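Long-range contacts in HpuA (Kingella denitrificans ATCC 33394, PDB 5EC6), which is an outer-membrane lipoprotein receptor that binds haemoglobin, probably as part of iron uptake from the host: residues A[16-24]-A[79-87]; A[45-56]-A[66-76]. All coordinates share one frame; numbering follows the deposited sequence.

Contact 1 of 2, residues A[16-24]-A[79-87]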
loop_
_atom_site.group_PDB
_atom_site.type_symbol
_atom_site.label_atom_id
_atom_site.label_comp_id
_atom_site.label_asym_id
_atom_site.label_seq_id
_atom_site.Cartn_x
_atom_site.Cartn_y
_atom_site.Cartn_z
ATOM N N ILE A 16 -9.396 18.109 -13.835
ATOM C CA ILE A 16 -8.458 17.807 -12.750
ATOM C C ILE A 16 -7.273 18.753 -12.878
ATOM O O ILE A 16 -6.724 18.891 -13.941
ATOM C CB ILE A 16 -8.032 16.326 -12.769
ATOM C CG1 ILE A 16 -9.284 15.433 -12.651
ATOM C CG2 ILE A 16 -7.084 16.025 -11.604
ATOM C CD1 ILE A 16 -9.141 14.028 -13.207
ATOM N N PRO A 17 -6.884 19.417 -11.795
ATOM C CA PRO A 17 -5.758 20.322 -11.858
ATOM C C PRO A 17 -4.412 19.626 -12.027
ATOM O O PRO A 17 -4.273 18.451 -11.678
ATOM C CB PRO A 17 -5.805 21.052 -10.526
ATOM C CG PRO A 17 -6.655 20.235 -9.640
ATOM C CD PRO A 17 -7.590 19.481 -10.507
ATOM N N VAL A 18 -3.432 20.365 -12.545
ATOM C CA VAL A 18 -2.111 19.842 -12.776
ATOM C C VAL A 18 -1.383 19.934 -11.458
ATOM O O VAL A 18 -1.382 20.982 -10.811
ATOM C CB VAL A 18 -1.373 20.620 -13.899
ATOM C CG1 VAL A 18 0.096 20.207 -13.987
ATOM C CG2 VAL A 18 -2.078 20.368 -15.214
ATOM N N LEU A 19 -0.741 18.830 -11.031
ATOM C CA LEU A 19 -0.049 18.846 -9.772
ATOM C C LEU A 19 1.400 19.321 -9.931
ATOM O O LEU A 19 2.180 18.747 -10.695
ATOM C CB LEU A 19 -0.076 17.435 -9.168
ATOM C CG LEU A 19 0.519 17.285 -7.760
ATOM C CD1 LEU A 19 -0.272 18.046 -6.718
ATOM C CD2 LEU A 19 0.643 15.812 -7.391
ATOM N N ARG A 20 1.757 20.369 -9.202
ATOM C CA ARG A 20 3.114 20.851 -9.178
ATOM C C ARG A 20 3.999 20.173 -8.139
ATOM O O ARG A 20 3.581 19.945 -6.991
ATOM C CB ARG A 20 3.144 22.377 -8.968
ATOM C CG ARG A 20 2.500 23.138 -10.135
ATOM C CD ARG A 20 2.543 24.669 -9.946
ATOM N NE ARG A 20 2.142 25.058 -8.595
ATOM C CZ ARG A 20 0.888 25.091 -8.121
ATOM N NH1 ARG A 20 -0.163 24.806 -8.884
ATOM N NH2 ARG A 20 0.679 25.440 -6.859
ATOM N N ALA A 21 5.238 19.965 -8.528
ATOM C CA ALA A 21 6.225 19.362 -7.641
ATOM C C ALA A 21 6.481 20.207 -6.420
ATOM O O ALA A 21 6.444 21.458 -6.469
ATOM C CB ALA A 21 7.504 19.119 -8.357
ATOM N N VAL A 22 6.789 19.529 -5.323
ATOM C CA VAL A 22 7.215 20.222 -4.105
ATOM C C VAL A 22 8.672 20.630 -4.166
ATOM O O VAL A 22 9.552 19.825 -4.453
ATOM C CB VAL A 22 6.946 19.314 -2.868
ATOM C CG1 VAL A 22 7.381 19.997 -1.576
ATOM C CG2 VAL A 22 5.475 18.960 -2.801
ATOM N N ASP A 23 8.984 21.907 -3.886
ATOM C CA ASP A 23 10.386 22.292 -3.922
ATOM C C ASP A 23 11.011 22.046 -2.578
ATOM O O ASP A 23 11.006 22.890 -1.673
ATOM C CB ASP A 23 10.545 23.756 -4.345
ATOM C CG ASP A 23 11.967 24.243 -4.249
ATOM O OD1 ASP A 23 12.943 23.458 -4.080
ATOM O OD2 ASP A 23 12.098 25.469 -4.346
ATOM N N THR A 24 11.614 20.871 -2.445
ATOM C CA THR A 24 12.213 20.469 -1.200
ATOM C C THR A 24 13.485 21.261 -0.858
ATOM O O THR A 24 13.969 21.162 0.247
ATOM C CB THR A 24 12.531 18.975 -1.191
ATOM O OG1 THR A 24 13.557 18.730 -2.155
ATOM C CG2 THR A 24 11.272 18.172 -1.540
ATOM N N LYS A 79 11.581 14.307 -8.968
ATOM C CA LYS A 79 10.634 15.373 -8.512
ATOM C C LYS A 79 9.814 14.783 -7.356
ATOM O O LYS A 79 9.478 13.610 -7.378
ATOM C CB LYS A 79 9.707 15.842 -9.604
ATOM C CG LYS A 79 10.392 16.471 -10.828
ATOM C CD LYS A 79 11.070 17.758 -10.446
ATOM C CE LYS A 79 11.568 18.549 -11.671
ATOM N NZ LYS A 79 12.730 17.936 -12.343
ATOM N N TYR A 80 9.477 15.619 -6.388
ATOM C CA TYR A 80 8.668 15.230 -5.233
ATOM C C TYR A 80 7.234 15.721 -5.333
ATOM O O TYR A 80 6.965 16.846 -5.783
ATOM C CB TYR A 80 9.267 15.807 -3.962
ATOM C CG TYR A 80 10.577 15.235 -3.500
ATOM C CD1 TYR A 80 11.791 15.738 -3.970
ATOM C CD2 TYR A 80 10.626 14.225 -2.573
ATOM C CE1 TYR A 80 12.977 15.222 -3.536
ATOM C CE2 TYR A 80 11.806 13.732 -2.111
ATOM C CZ TYR A 80 12.999 14.245 -2.578
ATOM O OH TYR A 80 14.195 13.764 -2.141
ATOM N N TYR A 81 6.308 14.877 -4.908
ATOM C CA TYR A 81 4.875 15.157 -4.964
ATOM C C TYR A 81 4.163 14.839 -3.665
ATOM O O TYR A 81 4.501 13.870 -2.981
ATOM C CB TYR A 81 4.175 14.415 -6.105
ATOM C CG TYR A 81 4.739 14.826 -7.463
ATOM C CD1 TYR A 81 4.290 16.013 -8.089
ATOM C CD2 TYR A 81 5.782 14.124 -8.045
ATOM C CE1 TYR A 81 4.870 16.432 -9.280
ATOM C CE2 TYR A 81 6.363 14.539 -9.259
ATOM C CZ TYR A 81 5.915 15.700 -9.848
ATOM O OH TYR A 81 6.486 16.058 -11.046
ATOM N N ASP A 82 3.192 15.669 -3.295
ATOM C CA ASP A 82 2.419 15.301 -2.116
ATOM C C ASP A 82 1.275 14.373 -2.458
ATOM O O ASP A 82 0.866 14.214 -3.610
ATOM C CB ASP A 82 2.011 16.529 -1.277
ATOM C CG ASP A 82 1.490 17.670 -2.103
ATOM O OD1 ASP A 82 0.936 17.418 -3.164
ATOM O OD2 ASP A 82 1.651 18.830 -1.663
ATOM N N PHE A 83 0.789 13.697 -1.427
ATOM C CA PHE A 83 -0.428 12.939 -1.507
ATOM C C PHE A 83 -1.573 13.897 -1.174
ATOM O O PHE A 83 -1.618 14.451 -0.077
ATOM C CB PHE A 83 -0.397 11.786 -0.524
ATOM C CG PHE A 83 0.684 10.773 -0.828
ATOM C CD1 PHE A 83 0.547 9.914 -1.909
ATOM C CD2 PHE A 83 1.862 10.698 -0.047
ATOM C CE1 PHE A 83 1.554 8.962 -2.209
ATOM C CE2 PHE A 83 2.846 9.759 -0.351
ATOM C CZ PHE A 83 2.694 8.900 -1.418
ATOM N N GLY A 84 -2.455 14.125 -2.113
ATOM C CA GLY A 84 -3.531 15.080 -1.824
ATOM C C GLY A 84 -4.855 14.631 -2.343
ATOM O O GLY A 84 -5.111 13.451 -2.536
ATOM N N THR A 85 -5.710 15.609 -2.633
ATOM C CA THR A 85 -7.096 15.298 -2.894
ATOM C C THR A 85 -7.372 14.790 -4.283
ATOM O O THR A 85 -8.337 14.078 -4.471
ATOM C CB THR A 85 -8.009 16.508 -2.568
ATOM O OG1 THR A 85 -7.912 17.488 -3.597
ATOM C CG2 THR A 85 -7.600 17.142 -1.255
ATOM N N TYR A 86 -6.552 15.141 -5.280
ATOM C CA TYR A 86 -6.818 14.782 -6.673
ATOM C C TYR A 86 -5.979 13.625 -7.260
ATOM O O TYR A 86 -6.222 13.200 -8.396
ATOM C CB TYR A 86 -6.592 15.991 -7.574
ATOM C CG TYR A 86 -7.616 17.059 -7.349
ATOM C CD1 TYR A 86 -8.908 16.880 -7.800
ATOM C CD2 TYR A 86 -7.303 18.198 -6.635
ATOM C CE1 TYR A 86 -9.873 17.841 -7.589
ATOM C CE2 TYR A 86 -8.263 19.172 -6.410
ATOM C CZ TYR A 86 -9.543 18.978 -6.887
ATOM O OH TYR A 86 -10.513 19.937 -6.671
ATOM N N ASN A 87 -4.960 13.159 -6.528
ATOM C CA ASN A 87 -4.150 12.041 -7.016
ATOM C C ASN A 87 -4.450 10.749 -6.250
ATOM O O ASN A 87 -3.540 9.996 -5.922
ATOM C CB ASN A 87 -2.652 12.381 -7.010
ATOM C CG ASN A 87 -2.107 12.789 -5.667
ATOM O OD1 ASN A 87 -2.832 12.920 -4.677
ATOM N ND2 ASN A 87 -0.791 12.925 -5.609
HETATM O O HOH W 1 2.884 18.011 -5.072
HETATM O O HOH W 2 10.505 18.387 -6.534
#

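Contact 2 of 2, residues A[45-56]-A[66-76]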
loop_
_atom_site.group_PDB
_atom_site.type_symbol
_atom_site.label_atom_id
_atom_site.label_comp_id
_atom_site.label_asym_id
_atom_site.label_seq_id
_atom_site.Cartn_x
_atom_site.Cartn_y
_atom_site.Cartn_z
ATOM N N GLN A 45 9.971 0.479 -11.291
ATOM C CA GLN A 45 10.995 1.194 -12.054
ATOM C C GLN A 45 11.314 2.552 -11.425
ATOM O O GLN A 45 11.167 3.604 -12.026
ATOM C CB GLN A 45 10.575 1.328 -13.534
ATOM C CG GLN A 45 11.740 1.615 -14.469
ATOM C CD GLN A 45 12.726 0.448 -14.645
ATOM O OE1 GLN A 45 12.566 -0.399 -15.531
ATOM N NE2 GLN A 45 13.757 0.410 -13.800
ATOM N N GLY A 46 11.702 2.482 -10.166
ATOM C CA GLY A 46 12.213 3.667 -9.461
ATOM C C GLY A 46 11.128 4.381 -8.712
ATOM O O GLY A 46 9.943 4.062 -8.857
ATOM N N GLY A 47 11.565 5.367 -7.933
ATOM C CA GLY A 47 10.601 6.178 -7.126
ATOM C C GLY A 47 10.559 5.616 -5.722
ATOM O O GLY A 47 10.793 4.416 -5.467
ATOM N N SER A 48 10.316 6.486 -4.746
ATOM C CA SER A 48 10.219 6.052 -3.366
ATOM C C SER A 48 9.472 7.070 -2.502
ATOM O O SER A 48 9.338 8.256 -2.885
ATOM C CB SER A 48 11.603 5.773 -2.782
ATOM O OG SER A 48 12.357 6.947 -2.613
ATOM N N VAL A 49 8.971 6.607 -1.366
ATOM C CA VAL A 49 8.355 7.516 -0.353
ATOM C C VAL A 49 9.440 7.955 0.627
ATOM O O VAL A 49 10.297 7.151 1.063
ATOM C CB VAL A 49 7.126 6.902 0.339
ATOM C CG1 VAL A 49 5.953 6.847 -0.592
ATOM C CG2 VAL A 49 7.419 5.538 0.966
ATOM N N LYS A 50 9.451 9.266 0.969
ATOM C CA LYS A 50 10.517 9.813 1.749
ATOM C C LYS A 50 9.918 10.756 2.817
ATOM O O LYS A 50 8.937 11.451 2.541
ATOM C CB LYS A 50 11.495 10.583 0.881
ATOM C CG LYS A 50 12.327 9.712 -0.047
ATOM C CD LYS A 50 13.494 10.472 -0.614
ATOM C CE LYS A 50 14.550 9.521 -1.160
ATOM N NZ LYS A 50 15.548 10.332 -1.915
ATOM N N PRO A 51 10.456 10.700 4.035
ATOM C CA PRO A 51 9.893 11.529 5.151
ATOM C C PRO A 51 10.543 12.918 5.224
ATOM O O PRO A 51 11.759 13.074 5.005
ATOM C CB PRO A 51 10.274 10.730 6.384
ATOM C CG PRO A 51 11.575 10.059 6.020
ATOM C CD PRO A 51 11.494 9.782 4.530
ATOM N N PHE A 52 9.730 13.901 5.602
ATOM C CA PHE A 52 10.161 15.297 5.712
ATOM C C PHE A 52 9.528 15.925 6.953
ATOM O O PHE A 52 8.504 15.480 7.459
ATOM C CB PHE A 52 9.709 16.088 4.476
ATOM C CG PHE A 52 10.517 15.801 3.260
ATOM C CD1 PHE A 52 10.167 14.721 2.452
ATOM C CD2 PHE A 52 11.654 16.520 2.985
ATOM C CE1 PHE A 52 10.892 14.439 1.350
ATOM C CE2 PHE A 52 12.433 16.208 1.888
ATOM C CZ PHE A 52 12.038 15.174 1.075
ATOM N N THR A 53 10.177 16.986 7.416
ATOM C CA THR A 53 9.575 17.890 8.402
ATOM C C THR A 53 9.316 19.193 7.690
ATOM O O THR A 53 10.224 19.773 7.112
ATOM C CB THR A 53 10.543 18.057 9.579
ATOM O OG1 THR A 53 10.761 16.777 10.192
ATOM C CG2 THR A 53 9.960 18.985 10.661
ATOM N N ILE A 54 8.048 19.606 7.664
ATOM C CA ILE A 54 7.608 20.678 6.821
ATOM C C ILE A 54 6.969 21.773 7.691
ATOM O O ILE A 54 6.042 21.498 8.473
ATOM C CB ILE A 54 6.669 20.181 5.746
ATOM C CG1 ILE A 54 7.468 19.217 4.846
ATOM C CG2 ILE A 54 6.091 21.318 4.945
ATOM C CD1 ILE A 54 6.754 18.744 3.635
ATOM N N THR A 55 7.450 22.988 7.475
ATOM C CA THR A 55 6.942 24.175 8.197
ATOM C C THR A 55 6.173 25.041 7.230
ATOM O O THR A 55 6.626 25.320 6.095
ATOM C CB THR A 55 8.109 24.896 8.864
ATOM O OG1 THR A 55 8.777 24.029 9.784
ATOM C CG2 THR A 55 7.610 26.109 9.665
ATOM N N LYS A 56 4.969 25.458 7.653
ATOM C CA LYS A 56 4.060 26.228 6.813
ATOM C C LYS A 56 3.430 27.332 7.664
ATOM O O LYS A 56 3.239 27.138 8.833
ATOM C CB LYS A 56 2.873 25.394 6.301
ATOM C CG LYS A 56 3.245 24.086 5.649
ATOM C CD LYS A 56 2.018 23.351 5.132
ATOM C CE LYS A 56 2.396 22.395 4.016
ATOM N NZ LYS A 56 1.396 21.303 3.907
ATOM N N LEU A 66 3.599 26.528 11.561
ATOM C CA LEU A 66 3.152 25.212 11.931
ATOM C C LEU A 66 4.128 24.174 11.325
ATOM O O LEU A 66 4.321 24.162 10.119
ATOM C CB LEU A 66 1.761 24.970 11.376
ATOM C CG LEU A 66 0.691 26.024 11.762
ATOM C CD1 LEU A 66 -0.586 25.770 11.039
ATOM C CD2 LEU A 66 0.510 26.061 13.281
ATOM N N THR A 67 4.664 23.313 12.159
ATOM C CA THR A 67 5.627 22.306 11.731
ATOM C C THR A 67 5.016 20.918 11.918
ATOM O O THR A 67 4.479 20.597 12.983
ATOM C CB THR A 67 6.893 22.454 12.522
ATOM O OG1 THR A 67 7.452 23.731 12.253
ATOM C CG2 THR A 67 7.902 21.403 12.123
ATOM N N ASN A 68 5.075 20.094 10.874
ATOM C CA ASN A 68 4.524 18.741 10.954
ATOM C C ASN A 68 5.402 17.795 10.138
ATOM O O ASN A 68 6.003 18.214 9.194
ATOM C CB ASN A 68 3.114 18.728 10.402
ATOM C CG ASN A 68 2.135 19.358 11.378
ATOM O OD1 ASN A 68 1.898 18.799 12.447
ATOM N ND2 ASN A 68 1.686 20.584 11.085
ATOM N N GLN A 69 5.364 16.531 10.521
ATOM C CA GLN A 69 5.946 15.427 9.730
ATOM C C GLN A 69 5.061 15.082 8.570
ATOM O O GLN A 69 3.818 15.000 8.707
ATOM C CB GLN A 69 6.140 14.221 10.626
ATOM C CG GLN A 69 7.191 14.421 11.675
ATOM C CD GLN A 69 7.403 13.169 12.530
ATOM O OE1 GLN A 69 6.449 12.383 12.805
ATOM N NE2 GLN A 69 8.633 12.955 12.916
ATOM N N GLU A 70 5.678 14.876 7.385
ATOM C CA GLU A 70 4.935 14.516 6.201
ATOM C C GLU A 70 5.738 13.446 5.454
ATOM O O GLU A 70 6.933 13.288 5.688
ATOM C CB GLU A 70 4.684 15.693 5.272
ATOM C CG GLU A 70 3.818 16.770 5.930
ATOM C CD GLU A 70 3.375 17.869 5.000
ATOM O OE1 GLU A 70 3.309 17.672 3.776
ATOM O OE2 GLU A 70 3.024 18.961 5.542
ATOM N N ILE A 71 5.054 12.733 4.571
ATOM C CA ILE A 71 5.705 11.875 3.574
ATOM C C ILE A 71 5.404 12.415 2.201
ATOM O O ILE A 71 4.249 12.703 1.904
ATOM C CB ILE A 71 5.140 10.437 3.612
ATOM C CG1 ILE A 71 5.308 9.768 4.978
ATOM C CG2 ILE A 71 5.778 9.609 2.467
ATOM C CD1 ILE A 71 6.701 9.318 5.301
ATOM N N LEU A 72 6.446 12.570 1.378
ATOM C CA LEU A 72 6.311 12.935 -0.019
ATOM C C LEU A 72 6.716 11.736 -0.878
ATOM O O LEU A 72 7.516 10.915 -0.433
ATOM C CB LEU A 72 7.203 14.127 -0.372
ATOM C CG LEU A 72 7.009 15.397 0.457
ATOM C CD1 LEU A 72 8.032 16.486 0.067
ATOM C CD2 LEU A 72 5.587 15.856 0.289
ATOM N N TYR A 73 6.156 11.682 -2.076
ATOM C CA TYR A 73 6.517 10.687 -3.079
ATOM C C TYR A 73 7.598 11.313 -3.959
ATOM O O TYR A 73 7.359 12.336 -4.580
ATOM C CB TYR A 73 5.286 10.259 -3.894
ATOM C CG TYR A 73 5.679 9.388 -5.063
ATOM C CD1 TYR A 73 6.111 8.097 -4.878
ATOM C CD2 TYR A 73 5.695 9.904 -6.331
ATOM C CE1 TYR A 73 6.525 7.318 -5.956
ATOM C CE2 TYR A 73 6.111 9.144 -7.403
ATOM C CZ TYR A 73 6.523 7.863 -7.212
ATOM O OH TYR A 73 6.939 7.118 -8.314
ATOM N N GLN A 74 8.775 10.701 -4.026
ATOM C CA GLN A 74 9.808 11.103 -5.020
ATOM C C GLN A 74 9.694 10.194 -6.271
ATOM O O GLN A 74 9.890 8.967 -6.201
ATOM C CB GLN A 74 11.222 11.019 -4.446
ATOM C CG GLN A 74 12.210 11.687 -5.377
ATOM C CD GLN A 74 13.645 11.614 -4.942
ATOM O OE1 GLN A 74 14.075 10.709 -4.249
ATOM N NE2 GLN A 74 14.404 12.634 -5.318
ATOM N N ALA A 75 9.382 10.818 -7.393
ATOM C CA ALA A 75 9.198 10.091 -8.636
ATOM C C ALA A 75 10.556 9.658 -9.173
ATOM O O ALA A 75 11.580 10.146 -8.739
ATOM C CB ALA A 75 8.450 10.975 -9.588
ATOM N N PRO A 76 10.558 8.725 -10.147
ATOM C CA PRO A 76 11.806 8.289 -10.784
ATOM C C PRO A 76 12.625 9.402 -11.420
ATOM O O PRO A 76 13.843 9.233 -11.555
ATOM C CB PRO A 76 11.335 7.300 -11.846
ATOM C CG PRO A 76 10.008 6.793 -11.364
ATOM C CD PRO A 76 9.380 8.016 -10.694
HETATM O O HOH W 3 7.170 4.518 -8.184
HETATM O O HOH W 4 13.539 8.128 -4.824
HETATM O O HOH W 5 10.218 15.977 12.542
HETATM O O HOH W 6 3.482 20.503 7.397
HETATM O O HOH W 7 3.128 19.862 2.161
#

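Contact 1 of 2, residues A[16-24]-A[79-87]
An extended N-terminal segment runs along the edge strand 80-81 and the loop after it, and V22 and Y80 make the direct backbone link: V22 N donates to Y80 O over 2.7 Å. Two waters fill in where the backbones do not bond directly, one between V22 O and Y80 N, the other between R20 O and D82 N. Beside the direct bond, T24 lays its methyl over one face of the Y80 ring, CG2 standing 3.8 Å from the ring centroid and shifted toward the rim. At the far end P17 covers a face of Y86 more squarely, with CD 3.8 Å from the centroid and only 5° off the ring normal. Between them L19, its CG anti to the backbone N (chi1 -175°), drops CD2 to 3.7 Å from both Y81 CD1 and N87 ND2. That amide is held from within its own loop: N87 ND2 donates to D82 O at 2.9 Å, while N87 OD1 accepts from G84 N at 2.9 Å on a lone pair. D111 receives Y81 OH and A21 N on its two carboxylate oxygens, and Q108 of strand 104-109 binds P17 O. Strand 65-74 lies alongside, with L72 touching V22 and T24.

Contact 2 of 2, residues A[45-56]-A[66-76]
T55 and T67 face each other in a non-hydrogen-bonded pair and join their hydroxyls, OG1 to OG1, at 2.8 Å. T67 also presses its methyl on that of T53, CG2 to CG2 3.5 Å. On the other side of the sheet F52 and L72 meet at about a right angle, L72 CD1 lying over one face of the ring, 4.0 Å from its centroid. E70 reaches with an extended chain across I54, whose CD1 comes 3.6 Å from E70 OE1, and its OE2 forms a long, weak salt bridge with K56 NZ at 3.3 Å. Waters reinforce this corner: one joins K56 NZ to E70 OE1, another donates hydrogen bonds to both E70 OE2 and I54 O. Toward the open end of the hairpin, K50 stretches out to bring NZ 2.8 Å from Q74 OE1, which also accepts from a water touching S48 OG. In the second shell, G78 O takes Q74 NE2, Y80 meets the F52 ring with planes at about 90°, and F151 stacks on Y73. Beneath the side chains, paired backbone N-H...O bonds from S48-Q74 to K56-L66 alternate with non-hydrogen-bonded pairs, the unbroken register of a long antiparallel beta hairpin.

Overall arrangement
From the N terminus, the chain first lays down 16-24 in extended form, passes through the short strand 29-31 and strand 40-43, and then enters the hairpin of contact 2. That hairpin turns back between 56 and 66, closing a short loop, and the chain goes on directly to 79-87, where contact 1 closes the longer one. Contact 2 is therefore nested inside contact 1. The two meet where Y81 N bonds to Y73 O, placing strand 80-81 beside strand 65-74 in a four-stranded antiparallel sheet whose other outer strand is 29-31. Contact 1 also ties this sheet's edge toward strands 104-109 and 115-118.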